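Fumarate reductase iron-sulfur subunit (Mycolicibacterium smegmatis, PDB 7D6V) serves as the iron-sulfur subunit of the succinate dehydrogenase Sdh1, probably relaying electrons through its three iron-sulfur clusters towards the membrane anchor and quinone. Local coordinates at the interface of chains A and B. Numbering follows the deposited sequence. Chains: chain A, Fumarate reductase iron-sulfur subunit; chain B, Succinate dehydrogenase (Membrane anchor subunit).

Contact 1: the interface of chains A and B. Residues chain A 67, 85; chain B 26-28.
B:Thr28 lies to one side of the A:Asn67 carboxamide plane, past the edge of the group: its hydroxyl OG1 is above the plane and beyond the nitrogen, 3.8 Å from A:Asn67 ND2. The methyl B:Thr28 CG2 is on the same side of the plane, outside the carbonyl end, 4.0 Å from A:Asn67 OD1. The second flat group, the A:Glu85 carboxylate, sits beyond the amide nitrogen, with A:Glu85 OE2 3.6 Å from A:Asn67 ND2 in the same chain. It is turned by a little over 50° against the amide plane, and A:Glu85 OE2 comes within 4.1 Å of B:Thr28 OG1. All this takes place at the rim of the plant-type ferredoxin-like 2Fe-2S domain: A:Asn67 belongs to the turn joining strands 63-65 and 70-72, and A:Glu85 directly precedes strand 86-87. The partner is the non-helical N-terminal arm of the membrane anchor, ahead of its helix 33-55. With chi1 at 58°, B:Thr28 holds OG1 between its own backbone N and carbonyl carbon, which directs the hydroxyl towards the two chain A side chains. The side chains of A:Asn67 and B:Thr28 meet at about a right angle. On the backbone side, A:Asn67 O lies 3.3 Å from B:Leu26 O; both are acceptors, so the approach is probably mildly unfavourable unless a donor beside them offsets it. A:Asn67 OD1 also approaches B:Leu26 O, at 3.8 Å, which gathers three carbonyl oxygens on this side. Between B:Leu26 and B:Thr28, B:Arg27 offers its backbone, with B:Arg27 CA 3.7 Å from A:Asn67 O, while its guanidinium extends away from the amide.

Contact 2: the interface of chains A and B. Residues chain A 9, 11, 68, 88, 90; chain B 21, 26.
Chi1 of 73° at A:Thr90 sets its methyl CG2 opposite the carbonyl carbon and aims it at the anchor subunit, where B:Leu26, with CG opposite its own carbonyl carbon and CD1 carried outward by an extended chi2 of 174°, brings that methyl to meet it. The two side chains reach each other tip to tip, A:Thr90 CG2 to B:Leu26 CD1 at 3.7 Å. A:Thr88 comes from another direction, about at right angles to the leucine, and places A:Thr88 CG2 4.0 Å from B:Leu26 CD1. One leucine branch is thus held by the methyl ends of two threonines of the 2Fe-2S domain. The other branch is met by the guanidinium of A:Arg9 on strand 4-14, A:Arg9 NH2 lying 3.9 Å from B:Leu26 CD2. A bend at chi3 (67°) turns the guanidinium towards B:Leu26 and A:Thr88, and A:Thr88 CG2 sits in the guanidinium plane at its edge, packing the group from within chain A. At the base of the leucine, B:Leu26 CB rests 4.0 Å from A:Gly68 CA, in the turn after strand 63-65, where the absence of a side chain probably eases the approach. The contact is a small, largely apolar packing patch: a leucine from a loop segment docked against the beta-rich ferredoxin-like surface. Further back along the same arm, B:Ile21 touches one face of the A:Trp11 indole near its rim. A:Arg9 and A:Trp11, two residues apart on strand 4-14, both point broadly towards chain B. The isoleucine crosses the ring at a slant and lies over the rim beside the indole CD1 and NE1, with B:Ile21 CG1 4.0 Å from A:Trp11 CD1. The methyl CD1 of B:Ile21 stands 3.9 Å above the ring plane, offset toward the rim, and is 4.0 Å from A:Trp11 NE1.

Contact 1: the interface of chains A and B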
# COMPACT_ATOMS: atom_id res chain seq x y z
N ASN A 67 0.93 16.07 -13.59
CA ASN A 67 0.76 17.32 -14.33
C ASN A 67 0.99 18.49 -13.38
O ASN A 67 0.24 19.47 -13.37
CB ASN A 67 -0.61 17.36 -15.00
CG ASN A 67 -0.69 18.42 -16.07
OD1 ASN A 67 0.26 19.16 -16.30
ND2 ASN A 67 -1.81 18.47 -16.77
N GLU A 85 -5.02 18.25 -24.59
CA GLU A 85 -4.26 18.74 -23.45
C GLU A 85 -2.91 18.03 -23.38
O GLU A 85 -2.81 16.83 -23.64
CB GLU A 85 -5.05 18.51 -22.16
CG GLU A 85 -4.35 18.98 -20.90
CD GLU A 85 -5.30 19.09 -19.73
OE1 GLU A 85 -6.52 18.95 -19.93
OE2 GLU A 85 -4.83 19.32 -18.59
N LEU B 26 4.28 23.48 -12.17
CA LEU B 26 3.83 22.94 -13.45
C LEU B 26 2.32 22.72 -13.47
O LEU B 26 1.81 22.15 -14.43
CB LEU B 26 4.56 21.64 -13.78
CG LEU B 26 5.98 21.80 -14.31
CD1 LEU B 26 6.64 20.45 -14.46
CD2 LEU B 26 5.99 22.55 -15.62
N ARG B 27 1.61 23.16 -12.44
CA ARG B 27 0.16 23.01 -12.40
C ARG B 27 -0.50 23.91 -13.43
O ARG B 27 -0.05 25.03 -13.68
CB ARG B 27 -0.37 23.33 -11.00
CG ARG B 27 -0.00 22.28 -9.96
CD ARG B 27 -0.49 22.66 -8.58
NE ARG B 27 -1.94 22.86 -8.55
CZ ARG B 27 -2.67 22.85 -7.44
NH1 ARG B 27 -2.10 22.65 -6.26
NH2 ARG B 27 -3.98 23.04 -7.51
N THR B 28 -1.56 23.41 -14.05
CA THR B 28 -2.27 24.12 -15.10
C THR B 28 -3.66 24.59 -14.67
O THR B 28 -4.35 25.24 -15.46
CB THR B 28 -2.39 23.24 -16.35
OG1 THR B 28 -3.06 22.02 -16.03
CG2 THR B 28 -1.01 22.92 -16.91

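Contact 2: the interface of chains A and B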
# COMPACT_ATOMS: atom_id res chain seq x y z
N ARG A 9 4.98 15.27 -22.33
CA ARG A 9 6.12 16.18 -22.23
C ARG A 9 7.04 15.68 -21.11
O ARG A 9 7.32 16.36 -20.13
CB ARG A 9 5.64 17.62 -22.06
CG ARG A 9 6.75 18.65 -22.07
CD ARG A 9 6.26 20.08 -21.92
NE ARG A 9 5.68 20.37 -20.61
CZ ARG A 9 5.05 21.50 -20.31
NH1 ARG A 9 4.91 22.44 -21.24
NH2 ARG A 9 4.56 21.69 -19.10
N TRP A 11 10.00 14.47 -18.71
CA TRP A 11 11.30 15.02 -18.35
C TRP A 11 12.40 13.98 -18.50
O TRP A 11 12.28 12.86 -17.99
CB TRP A 11 11.27 15.55 -16.92
CG TRP A 11 12.51 16.29 -16.50
CD1 TRP A 11 12.74 17.63 -16.62
CD2 TRP A 11 13.70 15.74 -15.91
NE1 TRP A 11 13.98 17.95 -16.14
CE2 TRP A 11 14.59 16.80 -15.70
CE3 TRP A 11 14.08 14.45 -15.54
CZ2 TRP A 11 15.85 16.62 -15.13
CZ3 TRP A 11 15.33 14.27 -14.98
CH2 TRP A 11 16.20 15.34 -14.78
N GLY A 68 2.03 18.39 -12.57
CA GLY A 68 2.27 19.31 -11.48
C GLY A 68 1.83 18.80 -10.13
O GLY A 68 2.19 19.40 -9.11
N THR A 88 2.36 16.49 -18.67
CA THR A 88 3.77 16.73 -18.40
C THR A 88 4.20 15.89 -17.21
O THR A 88 3.89 16.23 -16.06
CB THR A 88 4.02 18.21 -18.13
OG1 THR A 88 3.71 18.96 -19.31
CG2 THR A 88 5.46 18.45 -17.74
N THR A 90 7.05 14.44 -14.78
CA THR A 90 8.36 14.75 -14.22
C THR A 90 8.57 13.91 -12.97
O THR A 90 7.61 13.42 -12.37
CB THR A 90 8.50 16.24 -13.87
OG1 THR A 90 7.72 16.53 -12.71
CG2 THR A 90 8.03 17.11 -15.02
N ILE B 21 14.00 21.70 -13.31
CA ILE B 21 12.75 22.27 -13.82
C ILE B 21 12.73 23.75 -13.47
O ILE B 21 12.52 24.10 -12.30
CB ILE B 21 11.52 21.53 -13.26
CG1 ILE B 21 11.48 20.07 -13.71
CG2 ILE B 21 10.24 22.23 -13.65
CD1 ILE B 21 12.18 19.12 -12.82
N LEU B 26 4.28 23.48 -12.17
CA LEU B 26 3.83 22.94 -13.45
C LEU B 26 2.32 22.72 -13.47
O LEU B 26 1.81 22.15 -14.43
CB LEU B 26 4.56 21.64 -13.78
CG LEU B 26 5.98 21.80 -14.31
CD1 LEU B 26 6.64 20.45 -14.46
CD2 LEU B 26 5.99 22.55 -15.62

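The C-alpha centres of contact 1 and contact 2 lie about 8 Å apart, and B:Leu26 belongs to both: its backbone carbonyl faces contact 1 and its side chain is central to contact 2. On chain A the adjacent residues A:Asn67 and A:Gly68 divide one turn between them. The smaller, more polar contact 1 thus continues directly into the apolar contact 2 along a single non-helical stretch of the anchor. This arm lies along the 2Fe-2S domain before chain B enters helix 33-55, so it probably helps hold the iron-sulfur subunit against the membrane anchor within the assembled dehydrogenase.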